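PDB 3PAS: TetR family transcription regulator from Marinobacter aquaeolei, which probably binds regulatory DNA as a dimeric transcription factor of the TetR type. Local coordinates for residues K9-L14 and T44-Y49; L56-F60 and Y105-T110; A70-F75 and R87-L92; F93-L97 and L162-L167. The contacts are given in a common frame with arbitrary orientation. Residue numbers count along the deposited sequence, not the author numbering.

Contact 1 of 4, residues K9-L14 and T44-Y49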
# COMPACT_ATOMS: atom_id res chain seq x y z
N LYS B 9 -22.02 16.06 -20.55
CA LYS B 9 -20.80 16.80 -20.86
C LYS B 9 -19.95 16.77 -19.60
O LYS B 9 -18.73 16.57 -19.66
CB LYS B 9 -21.12 18.27 -21.23
CG LYS B 9 -21.85 18.50 -22.51
CD LYS B 9 -20.93 18.48 -23.69
CE LYS B 9 -21.65 18.92 -24.94
NZ LYS B 9 -21.99 20.36 -24.91
N ARG B 10 -20.58 16.95 -18.45
CA ARG B 10 -19.86 16.95 -17.18
C ARG B 10 -19.15 15.61 -17.00
O ARG B 10 -17.98 15.59 -16.69
CB ARG B 10 -20.74 17.23 -15.98
CG ARG B 10 -21.08 18.71 -15.76
CD ARG B 10 -22.02 18.95 -14.55
NE ARG B 10 -22.36 20.39 -14.45
CZ ARG B 10 -21.62 21.31 -13.83
NH1 ARG B 10 -20.47 20.98 -13.24
NH2 ARG B 10 -21.99 22.59 -13.83
N ILE B 11 -19.88 14.51 -17.19
CA ILE B 11 -19.32 13.15 -17.11
C ILE B 11 -18.12 12.96 -18.05
O ILE B 11 -17.13 12.29 -17.69
CB ILE B 11 -20.41 12.07 -17.40
CG1 ILE B 11 -21.45 12.06 -16.29
CG2 ILE B 11 -19.80 10.65 -17.53
CD1 ILE B 11 -20.95 11.50 -15.02
N ALA B 12 -18.20 13.54 -19.24
CA ALA B 12 -17.12 13.43 -20.19
C ALA B 12 -15.87 14.05 -19.60
O ALA B 12 -14.77 13.45 -19.68
CB ALA B 12 -17.47 14.05 -21.56
N PHE B 13 -16.02 15.23 -18.98
CA PHE B 13 -14.86 15.89 -18.35
C PHE B 13 -14.34 15.20 -17.10
O PHE B 13 -13.13 15.13 -16.91
CB PHE B 13 -15.15 17.36 -18.05
CG PHE B 13 -15.36 18.22 -19.28
CD1 PHE B 13 -14.35 18.38 -20.22
CD2 PHE B 13 -16.57 18.85 -19.49
CE1 PHE B 13 -14.54 19.16 -21.34
CE2 PHE B 13 -16.75 19.65 -20.60
CZ PHE B 13 -15.73 19.80 -21.54
N LEU B 14 -15.25 14.72 -16.25
CA LEU B 14 -14.90 14.05 -15.04
C LEU B 14 -14.15 12.74 -15.36
O LEU B 14 -13.10 12.48 -14.81
CB LEU B 14 -16.14 13.78 -14.19
CG LEU B 14 -16.84 15.03 -13.67
CD1 LEU B 14 -18.29 14.74 -13.30
CD2 LEU B 14 -16.02 15.65 -12.53
N THR B 44 -15.55 24.95 -23.62
CA THR B 44 -16.64 24.12 -23.11
C THR B 44 -16.40 23.64 -21.68
O THR B 44 -17.29 23.68 -20.87
CB THR B 44 -16.91 22.93 -24.05
OG1 THR B 44 -17.27 23.45 -25.34
CG2 THR B 44 -18.04 22.05 -23.52
N LEU B 45 -15.19 23.16 -21.41
CA LEU B 45 -14.82 22.75 -20.10
C LEU B 45 -15.12 23.87 -19.10
O LEU B 45 -15.72 23.62 -18.03
CB LEU B 45 -13.33 22.34 -20.06
CG LEU B 45 -12.83 21.71 -18.77
CD1 LEU B 45 -11.60 20.74 -19.00
CD2 LEU B 45 -12.46 22.81 -17.75
N TYR B 46 -14.70 25.10 -19.42
CA TYR B 46 -14.94 26.20 -18.53
C TYR B 46 -16.42 26.55 -18.29
O TYR B 46 -16.75 27.26 -17.34
CB TYR B 46 -14.18 27.45 -18.96
CG TYR B 46 -12.65 27.32 -18.89
CD1 TYR B 46 -12.00 26.85 -17.76
CD2 TYR B 46 -11.86 27.68 -19.97
CE1 TYR B 46 -10.62 26.78 -17.69
CE2 TYR B 46 -10.49 27.59 -19.94
CZ TYR B 46 -9.88 27.15 -18.79
OH TYR B 46 -8.53 27.05 -18.77
N ILE B 47 -17.31 26.07 -19.13
CA ILE B 47 -18.76 26.25 -18.84
C ILE B 47 -19.10 25.55 -17.50
O ILE B 47 -19.86 26.06 -16.64
CB ILE B 47 -19.66 25.67 -19.96
CG1 ILE B 47 -19.40 26.39 -21.28
CG2 ILE B 47 -21.12 25.81 -19.56
CD1 ILE B 47 -20.11 25.81 -22.52
N TYR B 48 -18.49 24.40 -17.31
CA TYR B 48 -18.82 23.55 -16.17
C TYR B 48 -17.89 23.65 -14.97
O TYR B 48 -18.32 23.47 -13.83
CB TYR B 48 -18.86 22.10 -16.66
CG TYR B 48 -19.82 21.95 -17.79
CD1 TYR B 48 -21.20 21.95 -17.58
CD2 TYR B 48 -19.37 21.89 -19.08
CE1 TYR B 48 -22.09 21.83 -18.68
CE2 TYR B 48 -20.23 21.80 -20.15
CZ TYR B 48 -21.58 21.76 -19.95
OH TYR B 48 -22.39 21.67 -21.05
N TYR B 49 -16.60 23.92 -15.24
CA TYR B 49 -15.56 23.94 -14.21
C TYR B 49 -14.75 25.19 -14.39
O TYR B 49 -14.30 25.48 -15.49
CB TYR B 49 -14.70 22.68 -14.30
CG TYR B 49 -15.58 21.46 -14.15
CD1 TYR B 49 -16.10 21.12 -12.89
CD2 TYR B 49 -15.96 20.72 -15.25
CE1 TYR B 49 -16.98 20.11 -12.78
CE2 TYR B 49 -16.81 19.67 -15.13
CZ TYR B 49 -17.32 19.37 -13.90
OH TYR B 49 -18.19 18.34 -13.78
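Starting at Lys9, the aliphatic part of the side chain lies against the outer end of Tyr48, with Lys9 CG 3.5 Å from Tyr48 OH. Arg10 follows, its CA 6.8 Å from that of Tyr48. Its side chain reaches across so that the guanidinium has Tyr48 CD1 over one face, and Arg10 NH1 gives a weak hydrogen bond to Tyr48 O (3.3 Å, 129° at the hydrogen), while Arg10 NE is held by a salt bridge to Asp6. Arg10 CG also touches Tyr49 OH at 3.5 Å. Phe13, one turn on from Lys9, is the main apolar anchor. Leu45 CA sits over its ring in a CH-pi contact, 3.8 Å from the centroid, Thr44 CG2 meets its edge at 3.8 Å from Phe13 CZ, and Phe13 CE2 comes to 3.8 Å from Tyr48 CD2. Leu14 closes the row, its CG 3.6 Å from Tyr49 OH. The two short segments cross steeply, at 103° between their directions, with 10.1 Å between axes. Helix 42-48 is the second helix of the predicted helix-turn-helix, the recognition helix in TetR-family repressors, and helix 5-24 backs it; Leu45 also packs on Val31 and Ile34 of helix 31-37. With one weak hydrogen bond across the interface, the chemistry implies that aromatic and aliphatic packing, more than polar pairing, sets how the probable DNA-reading helix sits on the first helix.

Contact 2 of 4, residues L56-F60 and Y105-T110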
# COMPACT_ATOMS: atom_id res chain seq x y z
N LEU B 56 -10.54 19.04 -10.60
CA LEU B 56 -9.90 17.97 -9.80
C LEU B 56 -10.74 17.60 -8.56
O LEU B 56 -10.91 16.43 -8.25
CB LEU B 56 -8.50 18.38 -9.39
CG LEU B 56 -7.44 18.60 -10.46
CD1 LEU B 56 -6.07 18.95 -9.83
CD2 LEU B 56 -7.27 17.44 -11.50
N LEU B 57 -11.27 18.59 -7.85
CA LEU B 57 -12.12 18.36 -6.71
C LEU B 57 -13.42 17.68 -7.10
O LEU B 57 -13.80 16.70 -6.47
CB LEU B 57 -12.45 19.66 -5.97
CG LEU B 57 -13.15 19.54 -4.61
CD1 LEU B 57 -12.46 18.49 -3.66
CD2 LEU B 57 -13.20 20.94 -3.98
N ALA B 58 -14.11 18.21 -8.11
CA ALA B 58 -15.36 17.63 -8.62
C ALA B 58 -15.14 16.16 -9.04
O ALA B 58 -16.01 15.30 -8.87
CB ALA B 58 -15.95 18.48 -9.80
N THR B 59 -13.99 15.90 -9.64
CA THR B 59 -13.63 14.56 -10.09
C THR B 59 -13.43 13.66 -8.87
O THR B 59 -13.84 12.50 -8.87
CB THR B 59 -12.35 14.55 -11.01
OG1 THR B 59 -12.60 15.34 -12.20
CG2 THR B 59 -12.02 13.11 -11.51
N PHE B 60 -12.78 14.19 -7.83
CA PHE B 60 -12.59 13.41 -6.62
C PHE B 60 -13.96 13.02 -6.03
O PHE B 60 -14.20 11.85 -5.66
CB PHE B 60 -11.74 14.15 -5.60
CG PHE B 60 -11.51 13.36 -4.35
CD1 PHE B 60 -10.69 12.30 -4.37
CD2 PHE B 60 -12.20 13.66 -3.20
CE1 PHE B 60 -10.47 11.54 -3.20
CE2 PHE B 60 -11.98 12.93 -2.04
CZ PHE B 60 -11.14 11.88 -2.05
N TYR B 105 -7.25 7.25 -9.17
CA TYR B 105 -7.60 8.68 -8.98
C TYR B 105 -7.80 8.98 -7.48
O TYR B 105 -7.21 9.92 -6.94
CB TYR B 105 -8.81 9.14 -9.81
CG TYR B 105 -8.94 10.65 -9.75
CD1 TYR B 105 -8.24 11.43 -10.64
CD2 TYR B 105 -9.59 11.27 -8.70
CE1 TYR B 105 -8.30 12.84 -10.58
CE2 TYR B 105 -9.65 12.66 -8.61
CZ TYR B 105 -8.99 13.44 -9.57
OH TYR B 105 -9.02 14.81 -9.52
N HIS B 106 -8.61 8.18 -6.79
CA HIS B 106 -8.80 8.36 -5.36
C HIS B 106 -7.46 8.37 -4.55
O HIS B 106 -7.20 9.27 -3.74
CB HIS B 106 -9.74 7.25 -4.81
CG HIS B 106 -10.01 7.40 -3.35
ND1 HIS B 106 -9.17 6.88 -2.39
CD2 HIS B 106 -10.96 8.10 -2.69
CE1 HIS B 106 -9.60 7.24 -1.20
NE2 HIS B 106 -10.70 7.96 -1.35
N GLU B 107 -6.63 7.37 -4.81
CA GLU B 107 -5.29 7.24 -4.19
C GLU B 107 -4.37 8.43 -4.55
O GLU B 107 -3.76 9.02 -3.67
CB GLU B 107 -4.66 5.92 -4.68
CG GLU B 107 -3.25 5.56 -4.12
CD GLU B 107 -3.28 5.11 -2.66
OE1 GLU B 107 -4.38 5.07 -2.06
OE2 GLU B 107 -2.18 4.82 -2.12
N THR B 108 -4.28 8.78 -5.82
CA THR B 108 -3.44 9.90 -6.22
C THR B 108 -3.90 11.18 -5.51
O THR B 108 -3.07 11.92 -4.97
CB THR B 108 -3.46 10.16 -7.74
OG1 THR B 108 -2.98 9.00 -8.42
CG2 THR B 108 -2.50 11.33 -8.09
N PHE B 109 -5.22 11.44 -5.51
CA PHE B 109 -5.76 12.65 -4.90
C PHE B 109 -5.56 12.68 -3.40
O PHE B 109 -5.09 13.71 -2.85
CB PHE B 109 -7.26 12.80 -5.18
CG PHE B 109 -7.84 14.16 -4.83
CD1 PHE B 109 -8.21 14.47 -3.54
CD2 PHE B 109 -8.05 15.12 -5.83
CE1 PHE B 109 -8.75 15.71 -3.21
CE2 PHE B 109 -8.59 16.38 -5.50
CZ PHE B 109 -8.94 16.67 -4.19
N THR B 110 -5.94 11.59 -2.71
CA THR B 110 -5.81 11.57 -1.24
C THR B 110 -4.36 11.69 -0.77
O THR B 110 -4.14 12.15 0.33
CB THR B 110 -6.47 10.30 -0.53
OG1 THR B 110 -5.81 9.13 -0.97
CG2 THR B 110 -7.94 10.19 -0.81
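Phe60 is the knob of a knobs-into-holes contact between helix 52-76, which in TetR-family proteins links the DNA-binding part to the C-terminal domain, and helix 100-110 of that domain. It sits among Tyr105, His106, Phe109 and Thr110, with its CA 6.4 Å from that of His106. Its ring makes an offset stack with Phe109, centroids 4.3 Å apart and planes at 18°, and Phe60 CB lies almost on the Phe109 ring normal, 3.7 Å from the centroid. The His106 ring is near parallel too, but slid so far that it barely overlaps Phe60; the three form an aromatic cluster. Ile119 of helix 117-126 covers both Phe60 and Phe109.

Tyr105 meets the edge of the Phe60 ring, its CE2 4.0 Å from Phe60 CB. Thr59 CG2 stands over the Tyr105 ring in a CH-pi contact, 3.7 Å from the centroid, and the phenol reaches a helix carbonyl that already accepts from Phe60 N: Tyr105 OH donates to Leu56 O at 2.8 Å.

Contact 3 of 4, residues A70-F75 and R87-L92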
# COMPACT_ATOMS: atom_id res chain seq x y z
N ALA B 70 -22.18 2.76 -4.25
CA ALA B 70 -22.23 1.35 -4.58
C ALA B 70 -21.96 0.51 -3.34
O ALA B 70 -22.64 -0.48 -3.12
CB ALA B 70 -21.22 0.98 -5.69
N ALA B 71 -20.96 0.89 -2.57
CA ALA B 71 -20.62 0.19 -1.34
C ALA B 71 -21.77 0.24 -0.33
O ALA B 71 -22.07 -0.78 0.27
CB ALA B 71 -19.30 0.71 -0.69
N LEU B 72 -22.38 1.42 -0.13
CA LEU B 72 -23.49 1.61 0.82
C LEU B 72 -24.72 0.80 0.42
O LEU B 72 -25.42 0.24 1.28
CB LEU B 72 -23.91 3.08 0.90
CG LEU B 72 -23.00 4.09 1.58
CD1 LEU B 72 -23.62 5.53 1.46
CD2 LEU B 72 -22.76 3.71 3.00
N ASP B 73 -24.96 0.74 -0.88
CA ASP B 73 -26.07 0.02 -1.43
C ASP B 73 -25.89 -1.47 -1.10
O ASP B 73 -26.82 -2.15 -0.64
CB ASP B 73 -26.15 0.23 -2.92
CG ASP B 73 -27.23 -0.60 -3.57
OD1 ASP B 73 -28.39 -0.28 -3.34
OD2 ASP B 73 -26.94 -1.58 -4.28
N SER B 74 -24.69 -1.98 -1.37
CA SER B 74 -24.42 -3.40 -1.12
C SER B 74 -24.44 -3.69 0.38
O SER B 74 -25.02 -4.69 0.81
CB SER B 74 -23.10 -3.84 -1.71
OG SER B 74 -23.16 -3.86 -3.11
N PHE B 75 -23.79 -2.83 1.16
CA PHE B 75 -23.76 -2.96 2.62
C PHE B 75 -25.21 -3.04 3.16
O PHE B 75 -25.52 -3.86 4.02
CB PHE B 75 -23.01 -1.77 3.29
CG PHE B 75 -22.90 -1.85 4.81
CD1 PHE B 75 -22.01 -2.71 5.41
CD2 PHE B 75 -23.66 -1.01 5.63
CE1 PHE B 75 -21.91 -2.79 6.79
CE2 PHE B 75 -23.56 -1.08 7.04
CZ PHE B 75 -22.69 -1.95 7.61
N ARG B 87 -20.72 -8.19 1.46
CA ARG B 87 -21.29 -7.76 0.18
C ARG B 87 -20.55 -6.57 -0.36
O ARG B 87 -20.26 -6.50 -1.53
CB ARG B 87 -22.75 -7.40 0.29
CG ARG B 87 -23.60 -8.56 0.58
CD ARG B 87 -25.01 -8.11 0.93
NE ARG B 87 -25.97 -9.20 0.73
CZ ARG B 87 -26.63 -9.45 -0.41
NH1 ARG B 87 -26.47 -8.68 -1.50
NH2 ARG B 87 -27.45 -10.48 -0.45
N GLN B 88 -20.28 -5.60 0.49
CA GLN B 88 -19.56 -4.36 0.14
C GLN B 88 -18.18 -4.70 -0.42
O GLN B 88 -17.71 -4.09 -1.34
CB GLN B 88 -19.38 -3.51 1.40
CG GLN B 88 -18.11 -2.61 1.43
CD GLN B 88 -17.39 -2.83 2.74
OE1 GLN B 88 -16.71 -3.87 2.94
NE2 GLN B 88 -17.59 -1.88 3.68
N TRP B 89 -17.55 -5.67 0.21
CA TRP B 89 -16.19 -6.12 -0.20
C TRP B 89 -16.18 -6.64 -1.59
O TRP B 89 -15.34 -6.24 -2.41
CB TRP B 89 -15.65 -7.15 0.77
CG TRP B 89 -14.42 -7.87 0.38
CD1 TRP B 89 -14.30 -8.86 -0.54
CD2 TRP B 89 -13.10 -7.67 0.92
NE1 TRP B 89 -12.99 -9.26 -0.63
CE2 TRP B 89 -12.25 -8.56 0.27
CE3 TRP B 89 -12.59 -6.82 1.91
CZ2 TRP B 89 -10.88 -8.65 0.58
CZ3 TRP B 89 -11.27 -6.90 2.21
CH2 TRP B 89 -10.40 -7.83 1.53
N HIS B 90 -17.12 -7.53 -1.88
CA HIS B 90 -17.27 -8.07 -3.23
C HIS B 90 -17.56 -6.95 -4.23
O HIS B 90 -17.00 -6.96 -5.32
CB HIS B 90 -18.35 -9.17 -3.33
CG HIS B 90 -17.88 -10.54 -2.93
ND1 HIS B 90 -17.42 -11.48 -3.83
CD2 HIS B 90 -17.83 -11.13 -1.72
CE1 HIS B 90 -17.11 -12.59 -3.18
NE2 HIS B 90 -17.33 -12.39 -1.89
N THR B 91 -18.44 -6.00 -3.89
CA THR B 91 -18.77 -4.91 -4.85
C THR B 91 -17.53 -3.99 -5.13
O THR B 91 -17.21 -3.70 -6.28
CB THR B 91 -19.94 -4.07 -4.31
OG1 THR B 91 -21.07 -4.94 -4.24
CG2 THR B 91 -20.20 -2.91 -5.25
N LEU B 92 -16.80 -3.66 -4.08
CA LEU B 92 -15.59 -2.84 -4.20
C LEU B 92 -14.48 -3.55 -5.01
O LEU B 92 -13.81 -2.94 -5.84
CB LEU B 92 -15.05 -2.46 -2.86
CG LEU B 92 -15.76 -1.34 -2.06
CD1 LEU B 92 -15.26 -1.32 -0.60
CD2 LEU B 92 -15.67 0.00 -2.68
O HOH W 1 -24.76 -6.90 -2.63
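Arg87 comes first on the second helix, its side chain passing close to the other backbone near the end of that segment, with Arg87 CD 3.4 Å from Ser74 O. Its guanidinium is linked to the same serine through a water, which accepts from Arg87 NH1 at 2.7 Å and donates weakly to Ser74 OG at 3.5 Å. Gln88 is where the two backbones come closest, with its CA 4.9 Å from that of Ala71. Small residues allow this: Gln88 CB lies 4.0 Å from Ala71 O, and Gln88 N is 4.0 Å from Ser74 CB. The axes of the two segments are only 8.0 Å apart and run at 145°, roughly antiparallel, as helix 52-76 ends and helix 81-98 turns back along it, a helical hairpin at the start of the all-helical C-terminal domain. Phe75 packs on Leu81 and Leu85 and on Leu130 of helix 128-140, while its CB is 4.4 Å from Gln88 CB. One turn after Arg87, Thr91 points at the partner: Thr91 OG1 and Ser74 OG are 2.6 Å apart, a short hydroxyl pair, and Thr91 CG2 rests 4.0 Å from Ala70 CB. Leu92, which also touches Ile159 of helix 148-167, brings its CD2 to 4.2 Å from Ala71 CB.

Contact 4 of 4, residues F93-L97 and L162-L167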
# COMPACT_ATOMS: atom_id res chain seq x y z
N PHE B 93 -14.33 -4.83 -4.77
CA PHE B 93 -13.31 -5.59 -5.46
C PHE B 93 -13.66 -5.61 -6.95
O PHE B 93 -12.78 -5.41 -7.79
CB PHE B 93 -13.21 -6.99 -4.85
CG PHE B 93 -11.87 -7.64 -5.05
CD1 PHE B 93 -11.45 -7.98 -6.31
CD2 PHE B 93 -11.08 -7.99 -3.97
CE1 PHE B 93 -10.25 -8.61 -6.50
CE2 PHE B 93 -9.88 -8.57 -4.15
CZ PHE B 93 -9.46 -8.92 -5.42
N ARG B 94 -14.95 -5.81 -7.28
CA ARG B 94 -15.38 -5.82 -8.67
C ARG B 94 -15.21 -4.47 -9.34
O ARG B 94 -14.83 -4.41 -10.50
CB ARG B 94 -16.83 -6.26 -8.78
CG ARG B 94 -17.01 -7.71 -8.47
CD ARG B 94 -18.49 -8.15 -8.49
NE ARG B 94 -18.57 -9.61 -8.55
CZ ARG B 94 -19.22 -10.33 -9.46
NH1 ARG B 94 -19.96 -9.76 -10.43
NH2 ARG B 94 -19.15 -11.64 -9.39
N ILE B 95 -15.50 -3.40 -8.62
CA ILE B 95 -15.29 -2.05 -9.14
C ILE B 95 -13.82 -1.83 -9.46
O ILE B 95 -13.50 -1.30 -10.53
CB ILE B 95 -15.81 -0.94 -8.19
CG1 ILE B 95 -17.34 -1.04 -8.05
CG2 ILE B 95 -15.32 0.46 -8.66
CD1 ILE B 95 -17.93 -0.21 -6.84
N GLY B 96 -12.92 -2.25 -8.56
CA GLY B 96 -11.47 -2.12 -8.77
C GLY B 96 -11.02 -2.87 -10.01
O GLY B 96 -10.18 -2.38 -10.77
N LEU B 97 -11.56 -4.07 -10.22
CA LEU B 97 -11.19 -4.89 -11.38
C LEU B 97 -11.65 -4.29 -12.72
O LEU B 97 -10.91 -4.35 -13.70
CB LEU B 97 -11.72 -6.33 -11.27
CG LEU B 97 -11.05 -7.18 -10.18
CD1 LEU B 97 -11.82 -8.55 -10.07
CD2 LEU B 97 -9.53 -7.40 -10.39
N LEU B 162 -4.97 -6.09 -3.49
CA LEU B 162 -5.30 -7.33 -4.20
C LEU B 162 -5.82 -7.05 -5.62
O LEU B 162 -5.50 -7.82 -6.55
CB LEU B 162 -6.29 -8.16 -3.41
CG LEU B 162 -5.67 -8.84 -2.17
CD1 LEU B 162 -6.78 -9.47 -1.23
CD2 LEU B 162 -4.69 -9.89 -2.59
N VAL B 163 -6.61 -5.99 -5.79
CA VAL B 163 -7.01 -5.60 -7.17
C VAL B 163 -5.76 -5.35 -8.04
O VAL B 163 -5.67 -5.76 -9.19
CB VAL B 163 -7.93 -4.40 -7.14
CG1 VAL B 163 -8.00 -3.73 -8.59
CG2 VAL B 163 -9.34 -4.85 -6.65
N GLN B 164 -4.79 -4.66 -7.47
CA GLN B 164 -3.56 -4.31 -8.18
C GLN B 164 -2.80 -5.59 -8.54
O GLN B 164 -2.42 -5.78 -9.71
CB GLN B 164 -2.72 -3.36 -7.33
CG GLN B 164 -1.36 -2.95 -7.93
CD GLN B 164 -0.79 -1.69 -7.27
OE1 GLN B 164 -1.32 -0.58 -7.43
NE2 GLN B 164 0.32 -1.85 -6.56
N ARG B 165 -2.63 -6.49 -7.57
CA ARG B 165 -2.03 -7.79 -7.85
C ARG B 165 -2.77 -8.55 -8.95
O ARG B 165 -2.15 -9.18 -9.82
CB ARG B 165 -1.88 -8.63 -6.57
CG ARG B 165 -0.83 -8.10 -5.62
CD ARG B 165 -0.49 -9.07 -4.48
NE ARG B 165 0.41 -10.10 -4.97
CZ ARG B 165 1.57 -10.46 -4.42
NH1 ARG B 165 2.01 -9.95 -3.27
NH2 ARG B 165 2.26 -11.43 -5.00
N CYS B 166 -4.09 -8.51 -8.95
CA CYS B 166 -4.87 -9.21 -9.97
C CYS B 166 -4.57 -8.66 -11.34
O CYS B 166 -4.31 -9.41 -12.27
CB CYS B 166 -6.37 -9.07 -9.73
SG CYS B 166 -6.90 -10.00 -8.37
N LEU B 167 -4.59 -7.33 -11.46
CA LEU B 167 -4.37 -6.70 -12.76
C LEU B 167 -2.91 -6.88 -13.29
O LEU B 167 -2.71 -6.86 -14.51
CB LEU B 167 -4.79 -5.24 -12.73
CG LEU B 167 -6.32 -5.01 -12.61
CD1 LEU B 167 -6.54 -3.60 -12.23
CD2 LEU B 167 -7.14 -5.35 -13.89
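Gly96 is the place to begin, because it has no side chain where the helices come together. Gly96 CA is 5.9 Å from Val163 CA. A CB built on the glycine would lie 2.8 Å from Val163 CG2, a clash. Val163, with chi1 in the t well, splits its two methyls: CG1 sits 3.4 Å from Gly96 O, while CG2 lies over the Phe93 ring in a CH-pi contact, 3.9 Å from the centroid. Phe93 is also t, at -156°. Its CA-to-CB bond points sideways, yet the ring reaches across, putting Phe93 CE2 3.7 Å from Leu162 CB. The Cys166 sulfur meets the edge of that ring, with SG 5.2 Å from the centroid and 4.1 Å from Phe93 CZ. Leu97 has the common mt rotamer, which carries its CD2 to 3.6 Å from Cys166 CB. Leu167, mt as well, lies at the exposed margin, with its CD2 3.9 Å from Leu97 O. Segments 93-97 and 162-167, on helices 81-98 and 148-167 of the C-terminal domain, cross at -40° with their axes 9.4 Å apart. Helix 148-167 also faces the second subunit: Arg165 makes a salt bridge to Glu152 of that subunit, and Leu162 packs on its Thr153. With no hydrogen bond between the segments, their hold on each other rests on close fit, above all of the Val163 methyls against the Gly96 backbone and the face of the Phe93 ring.

In the fold
Contact 2 is buried; contacts 1, 3 and 4 are partly so. Contacts 2 and 3 share helix 52-76 but lie on opposite sides of the chain's centre, about 20 Å apart between centres, and contact 3 is nested in the loop that contact 2 closes. Contacts 3 and 4 share helix 81-98 and touch through Ala70 and Ile95. Contact 1, farthest out, meets contact 2 where Leu14 packs on Thr59 and Tyr49 on Ala58, joining the DNA-binding end to the domain behind it. Chemistry follows place: stacked rings in contact 2, mixed aromatic and cationic groups in contact 1, small residues with hydroxyls and a water in contact 3, and chiefly apolar fit, without hydrogen bonds, in contact 4.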